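Local coordinates for protein acylphosphatase (Coxiella burnetii, PDB 3TRG) that catalyses the hydrolysis of an acyl phosphate to a carboxylate and free phosphate, at residues 16-21 / 25-30; 52-57 / 64-69. One frame throughout, in Å; residues are numbered along the deposited sequence. Where two conformers were deposited one is given.

Contact 1: 16-21 / 25-30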
loop_
_atom_site.group_PDB
_atom_site.type_symbol
_atom_site.label_atom_id
_atom_site.label_comp_id
_atom_site.label_asym_id
_atom_site.label_seq_id
_atom_site.Cartn_x
_atom_site.Cartn_y
_atom_site.Cartn_z
ATOM N N VAL A 16 -4.891 4.174 0.347
ATOM C CA VAL A 16 -4.282 4.538 1.624
ATOM C C VAL A 16 -3.513 5.842 1.521
ATOM O O VAL A 16 -2.871 6.113 0.505
ATOM C CB VAL A 16 -3.276 3.469 2.085
ATOM C CG1 VAL A 16 -2.934 3.649 3.570
ATOM C CG2 VAL A 16 -3.813 2.063 1.811
ATOM N N THR A 17 -3.586 6.645 2.580
ATOM C CA THR A 17 -2.619 7.719 2.791
ATOM C C THR A 17 -1.893 7.488 4.110
ATOM O O THR A 17 -2.492 7.064 5.103
ATOM C CB THR A 17 -3.250 9.123 2.767
ATOM O OG1 THR A 17 -4.336 9.180 3.696
ATOM C CG2 THR A 17 -3.757 9.458 1.368
ATOM N N VAL A 18 -0.591 7.752 4.103
ATOM C CA VAL A 18 0.255 7.531 5.266
ATOM C C VAL A 18 0.959 8.836 5.596
ATOM O O VAL A 18 1.659 9.399 4.759
ATOM C CB VAL A 18 1.302 6.437 4.996
ATOM C CG1 VAL A 18 2.170 6.204 6.237
ATOM C CG2 VAL A 18 0.618 5.136 4.573
ATOM N N SER A 19 0.766 9.318 6.821
ATOM C CA SER A 19 1.350 10.587 7.233
ATOM C C SER A 19 2.478 10.392 8.235
ATOM O O SER A 19 2.563 9.359 8.900
ATOM C CB SER A 19 0.279 11.499 7.836
ATOM O OG SER A 19 -0.207 10.976 9.061
ATOM N N GLY A 20 3.333 11.404 8.342
ATOM C CA GLY A 20 4.426 11.391 9.296
ATOM C C GLY A 20 5.744 11.759 8.649
ATOM O O GLY A 20 5.785 12.484 7.653
ATOM N N LYS A 21 6.828 11.267 9.235
ATOM C CA LYS A 21 8.142 11.367 8.626
ATOM C C LYS A 21 8.230 10.257 7.591
ATOM O O LYS A 21 8.539 9.109 7.918
ATOM C CB LYS A 21 9.228 11.209 9.694
ATOM C CG LYS A 21 10.587 10.760 9.167
ATOM C CD LYS A 21 11.198 11.773 8.218
ATOM C CE LYS A 21 12.571 11.309 7.749
ATOM N NZ LYS A 21 13.202 12.286 6.820
ATOM N N VAL A 25 13.349 8.252 3.175
ATOM C CA VAL A 25 13.514 6.941 3.801
ATOM C C VAL A 25 13.106 5.822 2.842
ATOM O O VAL A 25 12.777 4.712 3.261
ATOM C CB VAL A 25 12.722 6.824 5.129
ATOM C CG1 VAL A 25 13.260 7.817 6.160
ATOM C CG2 VAL A 25 11.224 7.038 4.899
ATOM N N PHE A 26 13.139 6.120 1.548
ATOM C CA PHE A 26 12.816 5.123 0.537
ATOM C C PHE A 26 11.448 4.496 0.804
ATOM O O PHE A 26 11.263 3.288 0.648
ATOM C CB PHE A 26 13.900 4.039 0.491
ATOM C CG PHE A 26 15.254 4.547 0.070
ATOM C CD1 PHE A 26 15.468 4.997 -1.220
ATOM C CD2 PHE A 26 16.315 4.557 0.962
ATOM C CE1 PHE A 26 16.720 5.460 -1.613
ATOM C CE2 PHE A 26 17.562 5.016 0.576
ATOM C CZ PHE A 26 17.766 5.466 -0.710
ATOM N N PHE A 27 10.482 5.317 1.198
ATOM C CA PHE A 27 9.163 4.786 1.538
ATOM C C PHE A 27 8.458 4.109 0.354
ATOM O O PHE A 27 7.915 3.009 0.503
ATOM C CB PHE A 27 8.271 5.859 2.171
ATOM C CG PHE A 27 7.290 5.306 3.164
ATOM C CD1 PHE A 27 6.230 4.527 2.738
ATOM C CD2 PHE A 27 7.439 5.548 4.522
ATOM C CE1 PHE A 27 5.326 3.997 3.647
ATOM C CE2 PHE A 27 6.541 5.022 5.437
ATOM C CZ PHE A 27 5.485 4.249 5.001
ATOM N N ARG A 28 8.487 4.748 -0.817
ATOM C CA ARG A 28 7.884 4.178 -2.025
ATOM C C ARG A 28 8.418 2.784 -2.311
ATOM O O ARG A 28 7.656 1.838 -2.494
ATOM C CB ARG A 28 8.167 5.061 -3.246
ATOM C CG ARG A 28 7.361 6.340 -3.336
ATOM C CD ARG A 28 7.716 7.084 -4.620
ATOM N NE ARG A 28 9.124 6.882 -4.926
ATOM C CZ ARG A 28 9.611 6.655 -6.140
ATOM N NH1 ARG A 28 8.809 6.631 -7.196
ATOM N NH2 ARG A 28 10.912 6.460 -6.296
ATOM N N GLU A 29 9.739 2.664 -2.371
ATOM C CA GLU A 29 10.357 1.385 -2.688
ATOM C C GLU A 29 10.007 0.316 -1.656
ATOM O O GLU A 29 9.788 -0.841 -2.009
ATOM C CB GLU A 29 11.874 1.528 -2.838
ATOM C CG GLU A 29 12.292 2.399 -4.025
ATOM C CD GLU A 29 12.339 3.879 -3.693
ATOM O OE1 GLU A 29 11.964 4.271 -2.568
ATOM O OE2 GLU A 29 12.771 4.663 -4.565
ATOM N N SER A 30 9.930 0.708 -0.388
ATOM C CA SER A 30 9.663 -0.251 0.687
ATOM C C SER A 30 8.236 -0.787 0.610
ATOM O O SER A 30 7.985 -1.958 0.904
ATOM C CB SER A 30 9.942 0.366 2.066
ATOM O OG SER A 30 8.885 1.201 2.507
#
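V18 and F27 meet through one methyl and the far end of a ring. CG1 of V18 lies 4.0 Å from CZ of F27, and the two side chains cross at about a right angle. The methyl approaches the ring obliquely. In V18, CG1 is anti to the backbone N (chi1 -179°), which carries it out from the strand toward the helix. Both residues are buried, and both also touch V52 of the neighbouring strand.

Nearer the loop, K21 runs obliquely past V25. The touching atoms are CE of K21 and CG1 of V25, 3.9 Å apart. This is an apolar contact of the lysine's aliphatic chain; its NZ is hydrogen-bonded to the carbonyl O of Q23. No hydrogen bond joins the two segments.

The helix start is tied by its own bonds. F26 is the N-cap residue, and its O accepts from N of S30 at 3.1 Å. OG of S30 donates to O of F27 at 2.9 Å. R28, the predicted active-site arginine, forms salt bridges through NH2 with OE2 of E29 and through NH1 with the C-terminal carboxylate of R98. The arrangement is that of the acylphosphatase active-site loop, which joins the first strand of the sheet to helix 27-37 and probably forms the phosphate-binding cradle.

Contact 2: 52-57 / 64-69; sequences VELVAC and MILTEW
Strand 52-57 packs against helix 60-69 with no backbone bond between them, and the closest CA atoms, those of A56 and L66, are 8.7 Å apart. This is helix-on-sheet packing in the alpha/beta sandwich of acylphosphatase, whose two long helices cover one face of the sheet.

L66 makes the contact from the helix side. Its CG is anti to the backbone N (chi1 -180°), and the branch ending in CD2 reaches the strand. There CD2 meets L54 and A56, which both point toward the helix. L54 comes tip to tip with L66, its CD1 4.0 Å from CD2. All three residues are buried, and the contact is wholly apolar. L66 also touches K34 of helix 27-37 and L40.

Between these two strand residues, V55 points away from the helix and touches W43 and Y92. At the end of the strand, C57 forms a disulfide with C13 of strand 11-19. On the helix, O of M64, a selenomethionine, accepts two bonds from the same face of its plane. One is from N of E68 and the other from OG1 of T67, 3.1 Å from that O and above its carbonyl plane. Closest to the strand is CD2 of L66, 3.7 Å from CB of A56.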
loop_
_atom_site.group_PDB
_atom_site.type_symbol
_atom_site.label_atom_id
_atom_site.label_comp_id
_atom_site.label_asym_id
_atom_site.label_seq_id
_atom_site.Cartn_x
_atom_site.Cartn_y
_atom_site.Cartn_z
ATOM N N VAL A 52 2.375 9.754 1.992
ATOM C CA VAL A 52 2.539 8.670 1.036
ATOM C C VAL A 52 1.142 8.223 0.619
ATOM O O VAL A 52 0.231 8.176 1.446
ATOM C CB VAL A 52 3.339 7.499 1.643
ATOM C CG1 VAL A 52 3.178 6.232 0.816
ATOM C CG2 VAL A 52 4.807 7.878 1.763
ATOM N N GLU A 53 0.954 7.942 -0.667
ATOM C CA GLU A 53 -0.344 7.501 -1.157
ATOM C C GLU A 53 -0.177 6.196 -1.919
ATOM O O GLU A 53 0.765 6.039 -2.690
ATOM C CB GLU A 53 -0.983 8.557 -2.065
ATOM C CG GLU A 53 -2.364 8.155 -2.567
ATOM C CD GLU A 53 -2.889 9.057 -3.669
ATOM O OE1 GLU A 53 -2.113 9.887 -4.189
ATOM O OE2 GLU A 53 -4.083 8.923 -4.016
ATOM N N LEU A 54 -1.084 5.248 -1.704
ATOM C CA LEU A 54 -1.001 3.988 -2.437
ATOM C C LEU A 54 -2.364 3.369 -2.698
ATOM O O LEU A 54 -3.341 3.666 -2.012
ATOM C CB LEU A 54 -0.114 2.970 -1.699
ATOM C CG LEU A 54 -0.603 2.548 -0.311
ATOM C CD1 LEU A 54 -0.547 1.035 -0.182
ATOM C CD2 LEU A 54 0.237 3.208 0.767
ATOM N N VAL A 55 -2.413 2.527 -3.725
ATOM C CA VAL A 55 -3.518 1.608 -3.940
ATOM C C VAL A 55 -2.935 0.200 -3.911
ATOM O O VAL A 55 -1.889 -0.066 -4.516
ATOM C CB VAL A 55 -4.205 1.858 -5.295
ATOM C CG1 VAL A 55 -5.117 0.687 -5.661
ATOM C CG2 VAL A 55 -4.997 3.170 -5.256
ATOM N N ALA A 56 -3.589 -0.695 -3.180
ATOM C CA ALA A 56 -3.130 -2.074 -3.086
ATOM C C ALA A 56 -4.302 -3.009 -3.342
ATOM O O ALA A 56 -5.378 -2.828 -2.769
ATOM C CB ALA A 56 -2.522 -2.342 -1.725
ATOM N N CYS A 57 -4.087 -3.997 -4.208
ATOM C CA CYS A 57 -5.122 -4.951 -4.583
ATOM C C CYS A 57 -4.599 -6.367 -4.415
ATOM O O CYS A 57 -3.441 -6.655 -4.734
ATOM C CB CYS A 57 -5.524 -4.764 -6.048
ATOM S SG CYS A 57 -6.172 -3.136 -6.475
HETATM N N MSE A 64 -4.545 -6.697 4.754
HETATM C CA MSE A 64 -4.571 -6.339 6.169
HETATM C C MSE A 64 -3.217 -6.451 6.863
HETATM O O MSE A 64 -2.948 -5.735 7.819
HETATM C CB MSE A 64 -5.655 -7.126 6.909
HETATM C CG MSE A 64 -7.056 -6.785 6.425
HETATM SE SE MSE A 64 -7.464 -4.878 6.680
HETATM C CE MSE A 64 -7.519 -4.884 8.623
ATOM N N ILE A 65 -2.366 -7.342 6.374
ATOM C CA ILE A 65 -0.992 -7.383 6.844
ATOM C C ILE A 65 -0.270 -6.105 6.408
ATOM O O ILE A 65 0.459 -5.495 7.191
ATOM C CB ILE A 65 -0.268 -8.625 6.321
ATOM C CG1 ILE A 65 -0.864 -9.880 6.966
ATOM C CG2 ILE A 65 1.232 -8.535 6.603
ATOM C CD1 ILE A 65 -0.348 -11.158 6.371
ATOM N N LEU A 66 -0.493 -5.686 5.165
ATOM C CA LEU A 66 0.103 -4.443 4.676
ATOM C C LEU A 66 -0.314 -3.226 5.497
ATOM O O LEU A 66 0.536 -2.426 5.895
ATOM C CB LEU A 66 -0.254 -4.206 3.208
ATOM C CG LEU A 66 0.335 -2.930 2.602
ATOM C CD1 LEU A 66 1.844 -3.056 2.483
ATOM C CD2 LEU A 66 -0.292 -2.672 1.240
ATOM N N THR A 67 -1.616 -3.079 5.745
ATOM C CA THR A 67 -2.104 -1.916 6.486
ATOM C C THR A 67 -1.524 -1.849 7.899
ATOM O O THR A 67 -1.320 -0.762 8.430
ATOM C CB THR A 67 -3.653 -1.825 6.545
ATOM O OG1 THR A 67 -4.194 -2.978 7.201
ATOM C CG2 THR A 67 -4.248 -1.700 5.150
ATOM N N GLU A 68 -1.259 -3.001 8.508
ATOM C CA GLU A 68 -0.655 -2.994 9.835
ATOM C C GLU A 68 0.814 -2.598 9.736
ATOM O O GLU A 68 1.318 -1.827 10.554
ATOM C CB GLU A 68 -0.801 -4.343 10.541
ATOM C CG GLU A 68 -0.105 -4.363 11.899
ATOM C CD GLU A 68 -0.490 -5.550 12.759
ATOM O OE1 GLU A 68 -1.520 -6.198 12.470
ATOM O OE2 GLU A 68 0.238 -5.830 13.735
ATOM N N TRP A 69 1.490 -3.117 8.715
ATOM C CA TRP A 69 2.899 -2.823 8.507
ATOM C C TRP A 69 3.146 -1.343 8.204
ATOM O O TRP A 69 4.205 -0.800 8.529
ATOM C CB TRP A 69 3.467 -3.694 7.382
ATOM C CG TRP A 69 4.877 -3.336 7.046
ATOM C CD1 TRP A 69 6.006 -3.768 7.684
ATOM C CD2 TRP A 69 5.314 -2.446 6.012
ATOM N NE1 TRP A 69 7.119 -3.206 7.102
ATOM C CE2 TRP A 69 6.719 -2.393 6.073
ATOM C CE3 TRP A 69 4.651 -1.695 5.035
ATOM C CZ2 TRP A 69 7.474 -1.617 5.197
ATOM C CZ3 TRP A 69 5.403 -0.922 4.166
ATOM C CH2 TRP A 69 6.800 -0.889 4.254
#

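In the fold
The centres of the two contacts lie about 10 Å apart, and both segments of contact 1 come earlier in the chain than those of contact 2. They share one sheet: strands 11-19 and 52-57 are antiparallel neighbours in it, with probable hydrogen bonds from N of V18 to O of V52 and from N of V16 to O of L54. Each contact brings one of the two long helices to this sheet. The helices also meet directly, where the ring of W69 packs on S30. Contact 2 lies in the core, about 3 Å from the chain's centre. Contact 1 lies farther out and includes R28; the side chain of F27 is about 4 Å from that of N46. Both are predicted active-site residues.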